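Local structure of 26.7 kDa salivary protein (Phlebotomus duboscqi, 6MT7) at residues K26-R29 and E30-R33; L63-D66 and R67-Q71; M209-C212 and V213-H216. The protein binds and sequesters cysteinyl leukotrienes and a thromboxane A2 analogue, thereby countering the host's response to the blood-feeding sand fly and inhibiting platelet aggregation induced by low collagen concentrations. All blocks are in the same frame, centred on the assembly; numbering follows the deposited sequence.

Contact 1: residues K26-R29 and E30-R33; sequences KSLR and EWYR. With TRT (fragment of triton X-100), chain C.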
# COMPACT_ATOMS: atom_id res chain seq x y z
N LYS A 26 -13.77 3.22 -15.65
CA LYS A 26 -14.55 2.30 -16.49
C LYS A 26 -14.12 0.85 -16.30
O LYS A 26 -14.94 -0.07 -16.36
CB LYS A 26 -14.39 2.72 -17.95
CG LYS A 26 -15.39 2.08 -18.87
CD LYS A 26 -16.67 2.88 -18.86
CE LYS A 26 -17.53 2.56 -20.05
NZ LYS A 26 -18.90 3.04 -19.80
N SER A 27 -12.82 0.62 -16.09
CA SER A 27 -12.28 -0.73 -16.07
C SER A 27 -12.16 -1.32 -14.67
O SER A 27 -11.57 -2.40 -14.53
CB SER A 27 -10.92 -0.76 -16.77
OG SER A 27 -11.06 -0.50 -18.16
N LEU A 28 -12.74 -0.68 -13.65
CA LEU A 28 -12.66 -1.22 -12.29
C LEU A 28 -13.01 -2.70 -12.23
O LEU A 28 -12.28 -3.50 -11.63
CB LEU A 28 -13.57 -0.43 -11.34
CG LEU A 28 -13.59 -0.92 -9.89
CD1 LEU A 28 -12.23 -0.70 -9.21
CD2 LEU A 28 -14.72 -0.27 -9.07
N ARG A 29 -14.14 -3.08 -12.84
CA ARG A 29 -14.57 -4.48 -12.77
C ARG A 29 -13.54 -5.40 -13.40
O ARG A 29 -13.36 -6.54 -12.94
CB ARG A 29 -15.92 -4.66 -13.46
CG ARG A 29 -16.55 -6.05 -13.22
CD ARG A 29 -16.19 -7.06 -14.32
NE ARG A 29 -16.69 -8.40 -13.99
CZ ARG A 29 -16.14 -9.22 -13.10
NH1 ARG A 29 -15.05 -8.87 -12.43
NH2 ARG A 29 -16.69 -10.41 -12.87
N GLU A 30 -12.88 -4.95 -14.47
CA GLU A 30 -11.85 -5.77 -15.08
C GLU A 30 -10.68 -5.99 -14.13
O GLU A 30 -10.14 -7.10 -14.05
CB GLU A 30 -11.36 -5.14 -16.38
CG GLU A 30 -12.42 -5.11 -17.48
CD GLU A 30 -13.04 -6.47 -17.75
OE1 GLU A 30 -14.27 -6.53 -17.97
OE2 GLU A 30 -12.32 -7.49 -17.75
N TRP A 31 -10.27 -4.95 -13.40
CA TRP A 31 -9.19 -5.13 -12.43
C TRP A 31 -9.55 -6.20 -11.42
O TRP A 31 -8.68 -6.97 -11.00
CB TRP A 31 -8.86 -3.82 -11.72
CG TRP A 31 -8.67 -2.64 -12.61
CD1 TRP A 31 -8.34 -2.64 -13.95
CD2 TRP A 31 -8.77 -1.27 -12.22
NE1 TRP A 31 -8.25 -1.34 -14.41
CE2 TRP A 31 -8.51 -0.48 -13.37
CE3 TRP A 31 -9.06 -0.63 -11.01
CZ2 TRP A 31 -8.55 0.91 -13.34
CZ3 TRP A 31 -9.10 0.77 -10.99
CH2 TRP A 31 -8.84 1.52 -12.14
N TYR A 32 -10.83 -6.27 -11.02
CA TYR A 32 -11.22 -7.26 -10.02
C TYR A 32 -10.94 -8.68 -10.50
O TYR A 32 -10.71 -9.57 -9.68
CB TYR A 32 -12.70 -7.15 -9.70
CG TYR A 32 -13.07 -6.17 -8.61
CD1 TYR A 32 -12.45 -4.95 -8.49
CD2 TYR A 32 -14.09 -6.48 -7.71
CE1 TYR A 32 -12.83 -4.04 -7.48
CE2 TYR A 32 -14.47 -5.61 -6.72
CZ TYR A 32 -13.84 -4.39 -6.61
OH TYR A 32 -14.24 -3.52 -5.61
N ARG A 33 -11.01 -8.93 -11.81
CA ARG A 33 -10.70 -10.25 -12.33
C ARG A 33 -9.33 -10.30 -13.00
O ARG A 33 -9.11 -11.10 -13.90
CB ARG A 33 -11.80 -10.75 -13.28
CG ARG A 33 -12.16 -9.88 -14.48
CD ARG A 33 -13.30 -10.53 -15.25
NE ARG A 33 -13.91 -9.65 -16.24
CZ ARG A 33 -15.12 -9.82 -16.79
NH1 ARG A 33 -15.87 -10.87 -16.45
NH2 ARG A 33 -15.57 -8.95 -17.67
C25 TRT C . -13.23 -6.46 -3.49
O24 TRT C . -11.84 -6.79 -3.47
C23 TRT C . -11.23 -6.78 -4.76
C22 TRT C . -9.72 -6.77 -4.54
O21 TRT C . -8.99 -6.96 -5.75
C20 TRT C . -7.61 -7.01 -5.43
C19 TRT C . -6.82 -7.39 -6.67
O18 TRT C . -6.52 -6.21 -7.42
C17 TRT C . -6.81 -6.43 -8.78
C16 TRT C . -5.53 -6.59 -9.58
O15 TRT C . -4.96 -5.32 -9.88
C12 TRT C . -3.62 -5.25 -10.22
C13 TRT C . -2.97 -6.35 -10.78
C14 TRT C . -1.62 -6.28 -11.11
C11 TRT C . -2.90 -4.08 -9.99
C10 TRT C . -1.55 -4.01 -10.33
C9 TRT C . -0.90 -5.10 -10.89
C6 TRT C . 0.56 -4.99 -11.23
C8 TRT C . 0.63 -4.78 -12.74
C7 TRT C . 1.15 -3.75 -10.57
C5 TRT C . 1.31 -6.30 -10.88
C1 TRT C . 1.63 -6.73 -9.44
C2 TRT C . 0.52 -6.52 -8.41
C4 TRT C . 1.93 -8.22 -9.47
C3 TRT C . 2.89 -6.08 -8.88
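The guanidinium of Arg29 lies flat on that of Arg33, one helical turn on, with centres 3.9 Å apart and planes only 12° out of parallel. NE of Arg29 sits over the middle of the Arg33 group, 3.5 Å from its CZ. The two charges are alike, and what probably makes the stack tolerable is Glu30, which holds Arg33 side-on: NH2 reaches OE1 at 2.8 Å on the syn side, while NE meets OE2 from above the carboxylate plane. Arg33 can present its edge to that acid and its face to Arg29 because CG stands between the backbone N and the carbonyl carbon (chi1 56°) and the chain then runs extended to NE. Asn35 gives OE2 a second partner.

Leu28 CD1 touches two rings, at Trp31 CE3 (3.6 Å) and Tyr32 CE1 (3.8 Å). Leu28 CA also makes a CH-pi contact over the indole's six-membered ring, and Ser27 O, which accepts the N-H of Trp31 at 3.1 Å, lies over the same face, toward its CD1 rim. Trp31 and Tyr32 form part of the wall of the odorant-binding-protein-like pocket: Trp31 O is 3.0 Å from C17 of the Triton fragment, whose C23 rests over the centre of the Tyr32 ring and whose C25 comes within 3.6 Å of Tyr32 CE2. Trp31 probably binds thromboxane A2, as in related proteins. Around short helix 28-32, Ser27, at its N-cap position, hydrogen-bonds Asp39, Trp31 NE1 binds Thr42 and its ring stacks on Tyr45 of helix 40-52, while Tyr32 leans on Arg16 and Gln19 of helix 8-21.

Contact 2: residues L63-D66 and R67-Q71; sequences LRVD and RIMEQ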
# COMPACT_ATOMS: atom_id res chain seq x y z
N LEU A 63 11.42 0.82 -11.45
CA LEU A 63 10.94 -0.23 -10.57
C LEU A 63 12.09 -0.82 -9.76
O LEU A 63 13.23 -0.91 -10.22
CB LEU A 63 10.26 -1.33 -11.37
CG LEU A 63 8.96 -0.87 -12.02
CD1 LEU A 63 8.48 -1.98 -12.90
CD2 LEU A 63 7.92 -0.51 -10.97
N ARG A 64 11.77 -1.21 -8.52
CA ARG A 64 12.71 -1.88 -7.62
C ARG A 64 12.77 -3.35 -8.00
O ARG A 64 12.21 -4.23 -7.35
CB ARG A 64 12.29 -1.69 -6.17
CG ARG A 64 12.25 -0.23 -5.73
CD ARG A 64 12.20 -0.12 -4.21
NE ARG A 64 12.07 1.26 -3.77
CZ ARG A 64 13.09 2.11 -3.64
NH1 ARG A 64 14.32 1.71 -3.93
NH2 ARG A 64 12.87 3.36 -3.24
N VAL A 65 13.47 -3.61 -9.11
CA VAL A 65 13.57 -4.96 -9.65
C VAL A 65 14.18 -5.91 -8.63
O VAL A 65 13.77 -7.07 -8.52
CB VAL A 65 14.35 -4.92 -10.97
CG1 VAL A 65 14.71 -6.32 -11.45
CG2 VAL A 65 13.52 -4.21 -12.03
N ASP A 66 15.15 -5.43 -7.83
CA ASP A 66 15.72 -6.28 -6.80
C ASP A 66 14.64 -6.76 -5.83
O ASP A 66 14.62 -7.94 -5.45
CB ASP A 66 16.84 -5.55 -6.05
CG ASP A 66 16.36 -4.28 -5.33
OD1 ASP A 66 15.60 -3.50 -5.93
OD2 ASP A 66 16.77 -4.07 -4.17
N ARG A 67 13.73 -5.88 -5.44
CA ARG A 67 12.71 -6.25 -4.47
C ARG A 67 11.59 -7.07 -5.10
O ARG A 67 10.95 -7.86 -4.40
CB ARG A 67 12.14 -4.99 -3.80
CG ARG A 67 13.19 -4.16 -3.02
CD ARG A 67 13.96 -5.00 -2.02
NE ARG A 67 14.82 -4.17 -1.17
CZ ARG A 67 15.40 -4.59 -0.05
NH1 ARG A 67 15.24 -5.83 0.37
NH2 ARG A 67 16.16 -3.74 0.65
N ILE A 68 11.34 -6.87 -6.39
CA ILE A 68 10.38 -7.71 -7.11
C ILE A 68 10.89 -9.14 -7.15
O ILE A 68 10.14 -10.09 -6.87
CB ILE A 68 10.14 -7.15 -8.52
CG1 ILE A 68 9.42 -5.80 -8.46
CG2 ILE A 68 9.32 -8.14 -9.36
CD1 ILE A 68 9.43 -5.03 -9.79
N MSE A 69 12.17 -9.32 -7.46
CA MSE A 69 12.78 -10.63 -7.50
C MSE A 69 12.76 -11.27 -6.11
O MSE A 69 12.51 -12.47 -5.96
CB MSE A 69 14.20 -10.51 -8.05
CG MSE A 69 14.14 -10.35 -9.55
SE MSE A 69 15.88 -10.22 -10.37
CE MSE A 69 16.50 -8.70 -9.36
N GLU A 70 13.01 -10.44 -5.09
CA GLU A 70 12.95 -10.92 -3.71
C GLU A 70 11.55 -11.43 -3.36
O GLU A 70 11.41 -12.43 -2.64
CB GLU A 70 13.37 -9.82 -2.76
CG GLU A 70 13.26 -10.21 -1.30
CD GLU A 70 13.79 -9.14 -0.36
OE1 GLU A 70 14.32 -8.11 -0.85
OE2 GLU A 70 13.68 -9.34 0.87
N GLN A 71 10.51 -10.76 -3.85
CA GLN A 71 9.16 -11.25 -3.59
C GLN A 71 8.99 -12.65 -4.15
O GLN A 71 8.47 -13.54 -3.47
CB GLN A 71 8.11 -10.30 -4.18
CG GLN A 71 6.69 -10.65 -3.72
CD GLN A 71 6.40 -10.10 -2.33
OE1 GLN A 71 7.09 -9.21 -1.85
NE2 GLN A 71 5.37 -10.62 -1.68
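Asp66 and Glu70 approach the guanidinium of Arg67 in quite different ways. The Glu70 carboxylate lies at its edge and in its plane, where NH1 donates to the syn lone pair of OE1 at 2.7 Å. Asp66 OD2 is 3.6 Å from NE but well out of the plane, with carboxylate and guanidinium turned 47° apart, so this salt bridge is one of charge alone. A turn about CB-CG of Arg67 (chi2 -53°) brings its CD alongside the Asp66 carboxylate, 3.7 Å from OD2, before the guanidinium reaches Glu70. The three residues form a salt-bridge network along the surface of the helix, and the shared arginine probably eases the repulsion between its two acids.

All this happens in the first turns of helix 65-74, which leaves the short two-stranded antiparallel sheet through an inverse gamma turn centred on Arg64. From the N-cap position Arg64 O receives Ile68 N at 2.9 Å, and also a weak bond from Arg67 N; Met69 N and Glu70 N continue the helical pattern to Val65 O and Asp66 O.

Apolar contacts line the other flank. Val65 CG1 meets CE of selenomethionine Met69 at 3.6 Å, and rotation about CG-SE (chi3 -57°) folds that methyl back until it is also 3.3 Å from Val65 O. Ile68 CD1 reaches Leu63 CB at 4.1 Å; both residues pack on Trp50 of helix 40-52 and on Ile86 of helix 83-86.

Contact 3: residues M209-C212 and V213-H216; sequences MYNC and VEKH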
# COMPACT_ATOMS: atom_id res chain seq x y z
N MSE A 209 1.63 12.30 13.47
CA MSE A 209 0.92 12.19 12.19
C MSE A 209 -0.58 12.10 12.37
O MSE A 209 -1.34 12.79 11.68
CB MSE A 209 1.43 10.98 11.38
CG MSE A 209 2.89 11.13 10.96
SE MSE A 209 3.04 12.41 9.48
CE MSE A 209 1.78 11.59 8.29
N TYR A 210 -1.01 11.23 13.28
CA TYR A 210 -2.43 11.06 13.54
C TYR A 210 -3.08 12.38 13.94
O TYR A 210 -4.08 12.80 13.35
CB TYR A 210 -2.62 10.00 14.64
CG TYR A 210 -4.06 9.63 14.94
CD1 TYR A 210 -4.85 10.46 15.73
CD2 TYR A 210 -4.61 8.45 14.46
CE1 TYR A 210 -6.18 10.13 16.01
CE2 TYR A 210 -5.93 8.11 14.75
CZ TYR A 210 -6.70 8.95 15.52
OH TYR A 210 -8.00 8.61 15.80
N ASN A 211 -2.52 13.05 14.95
CA ASN A 211 -3.12 14.28 15.46
C ASN A 211 -3.08 15.38 14.42
O ASN A 211 -4.00 16.21 14.36
CB ASN A 211 -2.42 14.72 16.74
CG ASN A 211 -2.65 13.76 17.88
OD1 ASN A 211 -3.69 13.11 17.96
ND2 ASN A 211 -1.68 13.64 18.77
N CYS A 212 -2.04 15.41 13.59
CA CYS A 212 -1.92 16.45 12.57
C CYS A 212 -2.96 16.27 11.47
O CYS A 212 -3.59 17.24 11.03
CB CYS A 212 -0.51 16.46 11.98
SG CYS A 212 -0.25 17.71 10.69
N VAL A 213 -3.14 15.03 11.00
CA VAL A 213 -4.15 14.78 9.97
C VAL A 213 -5.54 15.10 10.52
O VAL A 213 -6.35 15.74 9.85
CB VAL A 213 -4.06 13.32 9.47
CG1 VAL A 213 -5.27 12.97 8.61
CG2 VAL A 213 -2.77 13.10 8.67
N GLU A 214 -5.82 14.68 11.76
CA GLU A 214 -7.13 14.92 12.34
C GLU A 214 -7.40 16.41 12.50
O GLU A 214 -8.54 16.86 12.35
CB GLU A 214 -7.24 14.21 13.68
CG GLU A 214 -8.65 14.20 14.25
CD GLU A 214 -8.77 13.31 15.47
OE1 GLU A 214 -7.89 13.39 16.36
OE2 GLU A 214 -9.74 12.53 15.53
N LYS A 215 -6.36 17.19 12.81
CA LYS A 215 -6.53 18.63 12.93
C LYS A 215 -6.92 19.26 11.59
O LYS A 215 -7.74 20.19 11.55
CB LYS A 215 -5.26 19.27 13.48
CG LYS A 215 -5.38 20.76 13.76
CD LYS A 215 -5.09 21.07 15.22
CE LYS A 215 -5.24 22.56 15.52
NZ LYS A 215 -6.52 22.87 16.21
N HIS A 216 -6.36 18.75 10.49
CA HIS A 216 -6.70 19.31 9.18
C HIS A 216 -8.13 18.95 8.78
O HIS A 216 -8.86 19.80 8.26
CB HIS A 216 -5.71 18.82 8.13
CG HIS A 216 -4.36 19.46 8.23
ND1 HIS A 216 -4.18 20.82 8.13
CD2 HIS A 216 -3.13 18.93 8.43
CE1 HIS A 216 -2.89 21.10 8.26
NE2 HIS A 216 -2.24 19.97 8.44
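Cys212 and His216 meet one turn apart on helix 203-216, an alpha-helix that the Cys193-Cys212 disulfide ties to helix 187-196. The backbone bonds are regular i to i+4 links: Val213 N, Glu214 N and Lys215 N each meet their acceptors, Met209 O, Tyr210 O and Asn211 O, at 3.0 Å, and His216 N follows to Cys212 O.

Among polar and aromatic groups, Tyr210 and Glu214 meet on the other flank. Glu214 OE1 comes to 3.7 Å from CE1 of the Tyr210 ring, whose plane stands 83° from the carboxylate. Both side chains leave with CG anti to the backbone N (chi1 -176° for Tyr210), which sends them along the same flank, where they cross obliquely. His158 stacks on the same tyrosine.

For apolar packing, selenomethionine Met209 packs on Phe190 and Cys193 of helix 187-196, and Val213 rests on Leu221 of helix 220-227. The segment therefore joins two neighbouring helices, away from the known ligand sites.

The sulfur approaches the imidazole obliquely: Cys212 SG is 3.8 Å from His216 NE2, which makes a weak hydrogen bond to Ser192 OG, and His216 CD2 lies 3.1 Å from Cys212 O.

Overall arrangement
All three contacts are local, each built round one helix, and follow one another along the chain. Contacts 1 and 2 both belong to the part of the chain related to the PBP/GOBP odorant-binding proteins, with centres 25 Å apart and nearest atoms about 17 Å apart. Their relation to the Triton fragment differs: contact 1 touches it through Trp31 and Tyr32, whereas the side chain of Ile68 in contact 2 lies about 7 Å from it. Helix 40-52 connects them, since Tyr45 stacks on Trp31 and Trp50 meets Leu63 and Ile68. Contact 3 lies 33 Å from each of the others, centre to centre, and across the chain's centre from contact 2.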